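Local coordinates for protein 433aa long hypothetical phosphoribosylglycinamide formyl transferase (Pyrococcus horikoshii, PDB 2DWC) that belongs to the ATP-grasp family and binds adenosine-5'-diphosphate in a pocket of its ATP-grasp domain, at residues V209-L214 / R257-I262; K264-V269 / F276-F281. All coordinates share one frame; numbering follows the deposited sequence.

Contact 1: V209-L214 / R257-I262; sequences VEVTEL and REVYRI. With ADP (adenosine-5'-diphosphate), chain H.
Glu213 meets two neighbouring residues of the helix, Val259 and Tyr260, and lays both its aliphatic stem and its carboxylate against them. With CG anti to the backbone N (chi1 179°), the chain runs on past the methyl CG1 of Val259, and a bend at chi2 swings the carboxylate round to the phenol ring. CB of Glu213 lies 3.7 Å from CG1 of Val259, and OE1 comes within 3.6 Å of the same methyl. The carboxylate of Glu213 reaches the Tyr260 ring at its edge, OE1 3.6 Å from CE2 of the tyrosine, and the two planes are nearly perpendicular, 83° apart. The partly positive ring hydrogens on that side would probably suit the carboxylate oxygens. The hydroxyl of Tyr260 looks elsewhere, hydrogen-bonding to Glu256 one turn earlier in the helix. Val259 divides its two methyls: CG1 serves Glu213, while CG2 looks to Val211, whose own CG2 is 4.3 Å away.

On the other face of the strand, Glu210 grips the ribose of ADP, its OE1 accepting from O2' at 2.7 Å. Strand 209-219 runs between strands 225-238 and 274-283, antiparallel to both, and helix 253-270 packs across this sheet at 53° to the local strand direction, with Val287 of strand 286-293 also touching Val259.

Contact 2: K264-V269 / F276-F281; sequences KRITDV and FGVEMF. With ADP (adenosine-5'-diphosphate), chain H.
Thr267 and Phe276, together with Ile266 and Val278, join a helix of the ATP-grasp fold to the strand that follows it, which runs antiparallel to both its sheet neighbours, 209-219 and 286-293. Helix 253-270 turns back through a short connection into strand 274-283, and the contact shows how such a helix can be seated on its own successor by a few apolar groups.

The aromatic part is a CH-pi interaction. The methyl CG2 of Thr267 sits over one face of the Phe276 ring, 4.1 Å from its centroid and 26° off the normal, displaced toward the substituted end, so that CG is its nearest ring atom at 3.7 Å. The torsion of Thr267 (chi1 63°) makes this possible: OG1 lies between the backbone N and the carbonyl carbon and bonds to the backbone O of Ala263 one turn back, while the methyl is left to face the strand. A polar atom is thereby satisfied inside the helix, and the apolar branch goes to the ring.

The aliphatic part pairs Ile266 with Val278, whose CG1 is met by the terminal methyl CD1 at 3.7 Å. CG2 of Val278 leans the other way, 4.2 Å from CG2 of Thr267, so this valine fits against both helix residues. Leu128 and Ala132 of helix 121-132 also pack on Ile266.

Ionic pairing stays within the helix, where NZ of Lys264 makes a salt bridge to OD1 of Asp268 one turn on; neither residue touches the strand segment.

Aromatic packing on the nucleotide comes from Phe281 at the far end of the strand segment. It stacks with Phe207, and its plane is inclined to that of the adenine; CZ of Phe281 comes 3.6 Å from C5 of ADP.

Contacts 1 and 2 show one helix docked twice on one sheet: successive parts of helix 253-270 meet the adjacent strands 209-219 and 274-283, and the contact centres lie about 8 Å apart. The strands are tied directly, Glu213 N lying 2.8 Å from Val278 O, probably a hydrogen bond. On the sheet face turned from the helix, Thr212 OG1 is 2.6 Å from Glu279 OE2, again a probable hydrogen bond. On the helix side Met280, from the strand of contact 2, packs against the helix part of contact 1, its CE 3.2 Å from Val259 O. Both contacts lead to the ADP pocket, contact 1 through Glu210 at the ribose and contact 2 through Phe281 at the adenine.

Contact 1: V209-L214 / R257-I262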
ATOM      1  N   VAL B 209      -7.931 -29.810   0.144  1.00 28.33           N
ATOM      2  CA  VAL B 209      -7.139 -28.591   0.053  1.00 31.64           C
ATOM      3  C   VAL B 209      -6.521 -28.243   1.392  1.00 29.27           C
ATOM      4  O   VAL B 209      -7.009 -28.657   2.436  1.00 26.80           O
ATOM      5  CB  VAL B 209      -8.029 -27.420  -0.402  1.00 28.93           C
ATOM      6  CG1 VAL B 209      -9.080 -27.114   0.674  1.00 26.18           C
ATOM      7  CG2 VAL B 209      -7.180 -26.183  -0.751  1.00 38.41           C
ATOM      8  N   GLU B 210      -5.433 -27.484   1.351  1.00 25.21           N
ATOM      9  CA  GLU B 210      -4.777 -27.044   2.586  1.00 24.33           C
ATOM     10  C   GLU B 210      -5.192 -25.590   2.731  1.00 26.48           C
ATOM     11  O   GLU B 210      -5.302 -24.870   1.728  1.00 24.66           O
ATOM     12  CB  GLU B 210      -3.263 -27.066   2.444  1.00 29.38           C
ATOM     13  CG  GLU B 210      -2.668 -28.308   1.882  1.00 43.09           C
ATOM     14  CD  GLU B 210      -1.161 -28.222   1.848  1.00 40.63           C
ATOM     15  OE1 GLU B 210      -0.579 -28.672   0.846  1.00 40.79           O
ATOM     16  OE2 GLU B 210      -0.558 -27.709   2.830  1.00 44.28           O
ATOM     17  N   VAL B 211      -5.397 -25.144   3.962  1.00 25.03           N
ATOM     18  CA  VAL B 211      -5.799 -23.759   4.185  1.00 23.07           C
ATOM     19  C   VAL B 211      -4.959 -23.109   5.279  1.00 21.75           C
ATOM     20  O   VAL B 211      -4.431 -23.770   6.165  1.00 24.42           O
ATOM     21  CB  VAL B 211      -7.273 -23.645   4.614  1.00 29.63           C
ATOM     22  CG1 VAL B 211      -8.209 -24.172   3.502  1.00 29.82           C
ATOM     23  CG2 VAL B 211      -7.473 -24.429   5.889  1.00 26.23           C
ATOM     24  N   THR B 212      -4.816 -21.795   5.181  1.00 20.85           N
ATOM     25  CA  THR B 212      -4.089 -21.051   6.212  1.00 17.65           C
ATOM     26  C   THR B 212      -5.144 -20.173   6.837  1.00 18.61           C
ATOM     27  O   THR B 212      -5.824 -19.427   6.107  1.00 20.97           O
ATOM     28  CB  THR B 212      -3.058 -20.077   5.599  1.00 21.15           C
ATOM     29  OG1 THR B 212      -2.081 -20.790   4.818  1.00 23.67           O
ATOM     30  CG2 THR B 212      -2.331 -19.345   6.722  1.00 23.32           C
ATOM     31  N   GLU B 213      -5.376 -20.312   8.149  1.00 17.83           N
ATOM     32  CA  GLU B 213      -6.313 -19.426   8.814  1.00 17.31           C
ATOM     33  C   GLU B 213      -5.471 -18.337   9.495  1.00 17.82           C
ATOM     34  O   GLU B 213      -4.663 -18.628  10.409  1.00 19.21           O
ATOM     35  CB  GLU B 213      -7.152 -20.170   9.864  1.00 20.71           C
ATOM     36  CG  GLU B 213      -8.120 -19.252  10.602  1.00 17.49           C
ATOM     37  CD  GLU B 213      -9.018 -18.438   9.670  1.00 20.70           C
ATOM     38  OE1 GLU B 213      -9.444 -18.998   8.640  1.00 20.63           O
ATOM     39  OE2 GLU B 213      -9.320 -17.246   9.970  1.00 19.38           O
ATOM     40  N   LEU B 214      -5.677 -17.086   9.061  1.00 18.85           N
ATOM     41  CA  LEU B 214      -4.889 -15.954   9.573  1.00 19.25           C
ATOM     42  C   LEU B 214      -5.483 -15.320  10.804  1.00 18.04           C
ATOM     43  O   LEU B 214      -5.800 -14.125  10.816  1.00 17.67           O
ATOM     44  CB  LEU B 214      -4.745 -14.928   8.438  1.00 18.81           C
ATOM     45  CG  LEU B 214      -3.963 -15.481   7.236  1.00 25.11           C
ATOM     46  CD1 LEU B 214      -4.190 -14.556   6.007  1.00 21.55           C
ATOM     47  CD2 LEU B 214      -2.456 -15.603   7.595  1.00 26.71           C
ATOM     48  N   ARG B 257     -16.347 -23.329   9.820  1.00 26.12           N
ATOM     49  CA  ARG B 257     -16.488 -23.080  11.248  1.00 29.03           C
ATOM     50  C   ARG B 257     -15.518 -23.938  12.074  1.00 26.46           C
ATOM     51  O   ARG B 257     -15.088 -23.533  13.165  1.00 25.82           O
ATOM     52  CB  ARG B 257     -17.932 -23.334  11.710  1.00 34.36           C
ATOM     53  CG  ARG B 257     -18.956 -22.500  10.955  1.00 48.55           C
ATOM     54  CD  ARG B 257     -20.324 -22.456  11.648  1.00 48.48           C
ATOM     55  NE  ARG B 257     -20.304 -21.505  12.758  1.00 59.92           N
ATOM     56  CZ  ARG B 257     -20.214 -21.832  14.047  1.00 58.32           C
ATOM     57  NH1 ARG B 257     -20.145 -23.107  14.429  1.00 53.16           N
ATOM     58  NH2 ARG B 257     -20.158 -20.873  14.959  1.00 54.91           N
ATOM     59  N   GLU B 258     -15.209 -25.126  11.594  1.00 24.55           N
ATOM     60  CA  GLU B 258     -14.277 -26.000  12.316  1.00 25.86           C
ATOM     61  C   GLU B 258     -12.865 -25.385  12.206  1.00 25.82           C
ATOM     62  O   GLU B 258     -12.044 -25.477  13.134  1.00 23.16           O
ATOM     63  CB  GLU B 258     -14.299 -27.396  11.698  1.00 26.94           C
ATOM     64  CG  GLU B 258     -13.367 -28.406  12.322  1.00 30.30           C
ATOM     65  CD  GLU B 258     -13.828 -28.888  13.714  1.00 35.07           C
ATOM     66  OE1 GLU B 258     -13.208 -29.846  14.213  1.00 35.04           O
ATOM     67  OE2 GLU B 258     -14.780 -28.313  14.297  1.00 38.70           O
ATOM     68  N   VAL B 259     -12.588 -24.772  11.057  1.00 24.63           N
ATOM     69  CA  VAL B 259     -11.267 -24.115  10.860  1.00 23.90           C
ATOM     70  C   VAL B 259     -11.133 -23.027  11.922  1.00 21.95           C
ATOM     71  O   VAL B 259     -10.110 -22.934  12.599  1.00 22.69           O
ATOM     72  CB  VAL B 259     -11.169 -23.505   9.425  1.00 25.27           C
ATOM     73  CG1 VAL B 259     -10.022 -22.446   9.342  1.00 24.40           C
ATOM     74  CG2 VAL B 259     -10.911 -24.621   8.427  1.00 24.07           C
ATOM     75  N   TYR B 260     -12.172 -22.213  12.104  1.00 20.27           N
ATOM     76  CA  TYR B 260     -12.123 -21.157  13.122  1.00 20.09           C
ATOM     77  C   TYR B 260     -12.002 -21.764  14.519  1.00 29.14           C
ATOM     78  O   TYR B 260     -11.252 -21.273  15.343  1.00 21.21           O
ATOM     79  CB  TYR B 260     -13.379 -20.268  13.104  1.00 23.13           C
ATOM     80  CG  TYR B 260     -13.646 -19.567  11.776  1.00 20.78           C
ATOM     81  CD1 TYR B 260     -14.950 -19.263  11.364  1.00 24.08           C
ATOM     82  CD2 TYR B 260     -12.588 -19.220  10.922  1.00 27.42           C
ATOM     83  CE1 TYR B 260     -15.190 -18.640  10.143  1.00 26.77           C
ATOM     84  CE2 TYR B 260     -12.818 -18.600   9.684  1.00 25.97           C
ATOM     85  CZ  TYR B 260     -14.106 -18.315   9.296  1.00 27.92           C
ATOM     86  OH  TYR B 260     -14.318 -17.763   8.049  1.00 24.19           O
ATOM     87  N   ARG B 261     -12.750 -22.832  14.797  1.00 23.85           N
ATOM     88  CA  ARG B 261     -12.678 -23.436  16.119  1.00 22.66           C
ATOM     89  C   ARG B 261     -11.270 -23.957  16.454  1.00 21.11           C
ATOM     90  O   ARG B 261     -10.761 -23.747  17.575  1.00 23.59           O
ATOM     91  CB  ARG B 261     -13.705 -24.605  16.198  1.00 30.24           C
ATOM     92  CG  ARG B 261     -13.870 -25.212  17.606  1.00 33.12           C
ATOM     93  CD  ARG B 261     -14.709 -26.518  17.580  1.00 30.89           C
ATOM     94  NE  ARG B 261     -13.988 -27.660  17.012  1.00 32.57           N
ATOM     95  CZ  ARG B 261     -13.007 -28.317  17.629  1.00 38.84           C
ATOM     96  NH1 ARG B 261     -12.610 -27.948  18.847  1.00 35.05           N
ATOM     97  NH2 ARG B 261     -12.436 -29.361  17.033  1.00 37.02           N
ATOM     98  N   ILE B 262     -10.665 -24.657  15.502  1.00 21.61           N
ATOM     99  CA  ILE B 262      -9.323 -25.236  15.692  1.00 22.81           C
ATOM    100  C   ILE B 262      -8.292 -24.108  15.830  1.00 25.31           C
ATOM    101  O   ILE B 262      -7.427 -24.135  16.730  1.00 20.68           O
ATOM    102  CB  ILE B 262      -8.976 -26.164  14.510  1.00 28.16           C
ATOM    103  CG1 ILE B 262      -9.757 -27.480  14.686  1.00 26.01           C
ATOM    104  CG2 ILE B 262      -7.472 -26.462  14.459  1.00 24.56           C
ATOM    105  CD1 ILE B 262      -9.768 -28.345  13.513  1.00 28.37           C
TER
HETATM  106  PB  ADP H 502       6.933 -27.448   6.081  1.00 75.03           P
HETATM  107  O1B ADP H 502       6.844 -26.131   6.750  1.00 77.88           O
HETATM  108  O2B ADP H 502       6.740 -27.620   4.490  1.00 79.04           O
HETATM  109  O3B ADP H 502       7.712 -28.689   6.747  1.00 74.12           O
HETATM  110  PA  ADP H 502       5.143 -29.588   6.369  1.00 45.27           P
HETATM  111  O1A ADP H 502       6.357 -30.415   6.195  1.00 70.72           O
HETATM  112  O2A ADP H 502       4.390 -29.940   7.747  1.00 55.90           O
HETATM  113  O3A ADP H 502       5.468 -28.013   6.436  1.00 70.87           O
HETATM  114  O5' ADP H 502       4.089 -29.806   5.176  1.00 56.51           O
HETATM  115  C5' ADP H 502       4.468 -29.549   3.822  1.00 51.07           C
HETATM  116  C4' ADP H 502       3.433 -30.184   2.893  1.00 55.00           C
HETATM  117  O4' ADP H 502       3.553 -31.614   2.843  1.00 44.72           O
HETATM  118  C3' ADP H 502       2.034 -29.928   3.450  1.00 54.03           C
HETATM  119  O3' ADP H 502       1.618 -28.610   3.082  1.00 56.85           O
HETATM  120  C2' ADP H 502       1.286 -30.964   2.616  1.00 49.53           C
HETATM  121  O2' ADP H 502       1.259 -30.542   1.250  1.00 49.12           O
HETATM  122  C1' ADP H 502       2.224 -32.163   2.766  1.00 47.83           C
HETATM  123  N9  ADP H 502       1.968 -32.883   4.035  1.00 45.52           N
HETATM  124  C8  ADP H 502       2.614 -32.715   5.184  1.00 42.23           C
HETATM  125  N7  ADP H 502       2.124 -33.555   6.098  1.00 34.96           N
HETATM  126  C5  ADP H 502       1.164 -34.263   5.522  1.00 40.79           C
HETATM  127  C6  ADP H 502       0.299 -35.265   5.959  1.00 42.75           C
HETATM  128  N6  ADP H 502       0.384 -35.733   7.199  1.00 32.22           N
HETATM  129  N1  ADP H 502      -0.596 -35.767   5.097  1.00 34.78           N
HETATM  130  C2  ADP H 502      -0.665 -35.337   3.850  1.00 37.62           C
HETATM  131  N3  ADP H 502       0.143 -34.390   3.401  1.00 40.78           N
HETATM  132  C4  ADP H 502       1.058 -33.839   4.204  1.00 45.22           C

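Contact 2: K264-V269 / F276-F281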
ATOM      1  N   LYS B 264      -8.782 -21.085  16.888  1.00 17.43           N
ATOM      2  CA  LYS B 264      -8.955 -20.426  18.183  1.00 20.96           C
ATOM      3  C   LYS B 264      -8.304 -21.195  19.332  1.00 22.67           C
ATOM      4  O   LYS B 264      -7.672 -20.596  20.220  1.00 21.79           O
ATOM      5  CB  LYS B 264     -10.454 -20.218  18.471  1.00 27.69           C
ATOM      6  CG  LYS B 264     -10.783 -19.564  19.832  1.00 32.83           C
ATOM      7  CD  LYS B 264     -10.373 -18.121  19.897  1.00 41.50           C
ATOM      8  CE  LYS B 264     -11.167 -17.343  20.973  1.00 44.06           C
ATOM      9  NZ  LYS B 264     -10.951 -17.856  22.365  1.00 38.65           N
ATOM     10  N   ARG B 265      -8.464 -22.516  19.319  1.00 24.13           N
ATOM     11  CA  ARG B 265      -7.881 -23.349  20.382  1.00 21.85           C
ATOM     12  C   ARG B 265      -6.355 -23.236  20.345  1.00 23.04           C
ATOM     13  O   ARG B 265      -5.714 -23.184  21.385  1.00 22.31           O
ATOM     14  CB  ARG B 265      -8.298 -24.808  20.199  1.00 29.35           C
ATOM     15  CG  ARG B 265      -9.682 -25.132  20.782  1.00 31.45           C
ATOM     16  CD  ARG B 265      -9.990 -26.601  20.548  1.00 34.68           C
ATOM     17  NE  ARG B 265     -11.137 -27.083  21.299  1.00 55.61           N
ATOM     18  CZ  ARG B 265     -11.203 -27.117  22.625  1.00 60.62           C
ATOM     19  NH1 ARG B 265     -10.179 -26.683  23.363  1.00 59.75           N
ATOM     20  NH2 ARG B 265     -12.288 -27.610  23.209  1.00 59.84           N
ATOM     21  N   ILE B 266      -5.795 -23.145  19.144  1.00 22.78           N
ATOM     22  CA  ILE B 266      -4.342 -23.046  19.012  1.00 19.82           C
ATOM     23  C   ILE B 266      -3.834 -21.670  19.433  1.00 22.77           C
ATOM     24  O   ILE B 266      -2.885 -21.564  20.204  1.00 21.11           O
ATOM     25  CB  ILE B 266      -3.901 -23.340  17.584  1.00 26.01           C
ATOM     26  CG1 ILE B 266      -4.064 -24.849  17.315  1.00 24.21           C
ATOM     27  CG2 ILE B 266      -2.413 -22.915  17.378  1.00 24.22           C
ATOM     28  CD1 ILE B 266      -4.046 -25.224  15.816  1.00 22.37           C
ATOM     29  N   THR B 267      -4.451 -20.617  18.919  1.00 19.95           N
ATOM     30  CA  THR B 267      -3.958 -19.289  19.295  1.00 26.24           C
ATOM     31  C   THR B 267      -4.213 -18.952  20.764  1.00 23.44           C
ATOM     32  O   THR B 267      -3.433 -18.220  21.369  1.00 20.69           O
ATOM     33  CB  THR B 267      -4.503 -18.187  18.343  1.00 20.70           C
ATOM     34  OG1 THR B 267      -5.924 -18.119  18.435  1.00 22.08           O
ATOM     35  CG2 THR B 267      -4.089 -18.507  16.884  1.00 19.42           C
ATOM     36  N   ASP B 268      -5.294 -19.468  21.362  1.00 22.30           N
ATOM     37  CA  ASP B 268      -5.521 -19.224  22.800  1.00 22.15           C
ATOM     38  C   ASP B 268      -4.337 -19.827  23.588  1.00 19.91           C
ATOM     39  O   ASP B 268      -3.932 -19.281  24.629  1.00 22.11           O
ATOM     40  CB  ASP B 268      -6.815 -19.920  23.269  1.00 25.34           C
ATOM     41  CG  ASP B 268      -8.070 -19.142  22.919  1.00 31.91           C
ATOM     42  OD1 ASP B 268      -9.165 -19.732  23.087  1.00 29.85           O
ATOM     43  OD2 ASP B 268      -7.994 -17.962  22.474  1.00 28.14           O
ATOM     44  N   VAL B 269      -3.816 -20.970  23.142  1.00 19.68           N
ATOM     45  CA  VAL B 269      -2.659 -21.552  23.828  1.00 23.45           C
ATOM     46  C   VAL B 269      -1.354 -20.765  23.565  1.00 25.99           C
ATOM     47  O   VAL B 269      -0.564 -20.528  24.491  1.00 22.88           O
ATOM     48  CB  VAL B 269      -2.435 -23.010  23.406  1.00 25.95           C
ATOM     49  CG1 VAL B 269      -1.106 -23.525  23.976  1.00 27.51           C
ATOM     50  CG2 VAL B 269      -3.609 -23.882  23.935  1.00 25.10           C
ATOM     51  N   PHE B 276      -1.406 -15.039  13.152  1.00 16.50           N
ATOM     52  CA  PHE B 276      -0.836 -16.373  13.131  1.00 17.15           C
ATOM     53  C   PHE B 276      -1.264 -17.032  11.826  1.00 22.11           C
ATOM     54  O   PHE B 276      -2.377 -16.809  11.370  1.00 25.41           O
ATOM     55  CB  PHE B 276      -1.428 -17.224  14.291  1.00 21.23           C
ATOM     56  CG  PHE B 276      -0.983 -16.797  15.665  1.00 17.42           C
ATOM     57  CD1 PHE B 276      -1.522 -15.667  16.270  1.00 18.49           C
ATOM     58  CD2 PHE B 276      -0.015 -17.523  16.353  1.00 19.13           C
ATOM     59  CE1 PHE B 276      -1.095 -15.257  17.553  1.00 17.44           C
ATOM     60  CE2 PHE B 276       0.418 -17.122  17.652  1.00 17.30           C
ATOM     61  CZ  PHE B 276      -0.129 -15.989  18.233  1.00 18.72           C
ATOM     62  N   GLY B 277      -0.397 -17.831  11.227  1.00 15.94           N
ATOM     63  CA  GLY B 277      -0.799 -18.527  10.015  1.00 15.05           C
ATOM     64  C   GLY B 277      -1.028 -19.980  10.472  1.00 19.99           C
ATOM     65  O   GLY B 277      -0.094 -20.785  10.554  1.00 18.98           O
ATOM     66  N   VAL B 278      -2.279 -20.314  10.808  1.00 18.54           N
ATOM     67  CA  VAL B 278      -2.552 -21.695  11.233  1.00 20.24           C
ATOM     68  C   VAL B 278      -2.842 -22.557  10.010  1.00 23.87           C
ATOM     69  O   VAL B 278      -3.815 -22.321   9.294  1.00 23.27           O
ATOM     70  CB  VAL B 278      -3.761 -21.716  12.198  1.00 20.84           C
ATOM     71  CG1 VAL B 278      -3.924 -23.141  12.751  1.00 24.49           C
ATOM     72  CG2 VAL B 278      -3.548 -20.674  13.327  1.00 24.03           C
ATOM     73  N   GLU B 279      -2.022 -23.590   9.802  1.00 22.20           N
ATOM     74  CA  GLU B 279      -2.121 -24.452   8.636  1.00 23.26           C
ATOM     75  C   GLU B 279      -2.999 -25.654   8.944  1.00 26.23           C
ATOM     76  O   GLU B 279      -2.790 -26.296   9.953  1.00 25.06           O
ATOM     77  CB  GLU B 279      -0.727 -24.934   8.247  1.00 23.68           C
ATOM     78  CG  GLU B 279       0.194 -23.834   7.677  1.00 25.70           C
ATOM     79  CD  GLU B 279      -0.427 -23.167   6.466  1.00 37.94           C
ATOM     80  OE1 GLU B 279      -0.991 -23.894   5.608  1.00 29.26           O
ATOM     81  OE2 GLU B 279      -0.351 -21.921   6.372  1.00 29.12           O
ATOM     82  N   MET B 280      -3.963 -25.940   8.070  1.00 22.74           N
ATOM     83  CA  MET B 280      -4.870 -27.068   8.270  1.00 24.31           C
ATOM     84  C   MET B 280      -5.154 -27.812   6.975  1.00 28.71           C
ATOM     85  O   MET B 280      -5.019 -27.253   5.886  1.00 23.06           O
ATOM     86  CB  MET B 280      -6.191 -26.555   8.824  1.00 23.20           C
ATOM     87  CG  MET B 280      -6.063 -25.961  10.219  1.00 25.45           C
ATOM     88  SD  MET B 280      -7.613 -25.323  10.810  1.00 26.97           S
ATOM     89  CE  MET B 280      -7.174 -23.904  11.727  1.00 27.98           C
ATOM     90  N   PHE B 281      -5.533 -29.088   7.095  1.00 26.29           N
ATOM     91  CA  PHE B 281      -5.905 -29.884   5.920  1.00 23.26           C
ATOM     92  C   PHE B 281      -7.431 -30.038   5.996  1.00 23.40           C
ATOM     93  O   PHE B 281      -7.987 -30.231   7.081  1.00 23.90           O
ATOM     94  CB  PHE B 281      -5.264 -31.298   5.969  1.00 22.04           C
ATOM     95  CG  PHE B 281      -3.759 -31.292   6.071  1.00 27.16           C
ATOM     96  CD1 PHE B 281      -2.995 -30.395   5.325  1.00 32.30           C
ATOM     97  CD2 PHE B 281      -3.097 -32.244   6.852  1.00 27.67           C
ATOM     98  CE1 PHE B 281      -1.595 -30.442   5.343  1.00 30.02           C
ATOM     99  CE2 PHE B 281      -1.705 -32.311   6.880  1.00 25.20           C
ATOM    100  CZ  PHE B 281      -0.942 -31.406   6.120  1.00 30.91           C
TER
HETATM  101  PB  ADP H 502       6.933 -27.448   6.081  1.00 75.03           P
HETATM  102  O1B ADP H 502       6.844 -26.131   6.750  1.00 77.88           O
HETATM  103  O2B ADP H 502       6.740 -27.620   4.490  1.00 79.04           O
HETATM  104  O3B ADP H 502       7.712 -28.689   6.747  1.00 74.12           O
HETATM  105  PA  ADP H 502       5.143 -29.588   6.369  1.00 45.27           P
HETATM  106  O1A ADP H 502       6.357 -30.415   6.195  1.00 70.72           O
HETATM  107  O2A ADP H 502       4.390 -29.940   7.747  1.00 55.90           O
HETATM  108  O3A ADP H 502       5.468 -28.013   6.436  1.00 70.87           O
HETATM  109  O5' ADP H 502       4.089 -29.806   5.176  1.00 56.51           O
HETATM  110  C5' ADP H 502       4.468 -29.549   3.822  1.00 51.07           C
HETATM  111  C4' ADP H 502       3.433 -30.184   2.893  1.00 55.00           C
HETATM  112  O4' ADP H 502       3.553 -31.614   2.843  1.00 44.72           O
HETATM  113  C3' ADP H 502       2.034 -29.928   3.450  1.00 54.03           C
HETATM  114  O3' ADP H 502       1.618 -28.610   3.082  1.00 56.85           O
HETATM  115  C2' ADP H 502       1.286 -30.964   2.616  1.00 49.53           C
HETATM  116  O2' ADP H 502       1.259 -30.542   1.250  1.00 49.12           O
HETATM  117  C1' ADP H 502       2.224 -32.163   2.766  1.00 47.83           C
HETATM  118  N9  ADP H 502       1.968 -32.883   4.035  1.00 45.52           N
HETATM  119  C8  ADP H 502       2.614 -32.715   5.184  1.00 42.23           C
HETATM  120  N7  ADP H 502       2.124 -33.555   6.098  1.00 34.96           N
HETATM  121  C5  ADP H 502       1.164 -34.263   5.522  1.00 40.79           C
HETATM  122  C6  ADP H 502       0.299 -35.265   5.959  1.00 42.75           C
HETATM  123  N6  ADP H 502       0.384 -35.733   7.199  1.00 32.22           N
HETATM  124  N1  ADP H 502      -0.596 -35.767   5.097  1.00 34.78           N
HETATM  125  C2  ADP H 502      -0.665 -35.337   3.850  1.00 37.62           C
HETATM  126  N3  ADP H 502       0.143 -34.390   3.401  1.00 40.78           N
HETATM  127  C4  ADP H 502       1.058 -33.839   4.204  1.00 45.22           C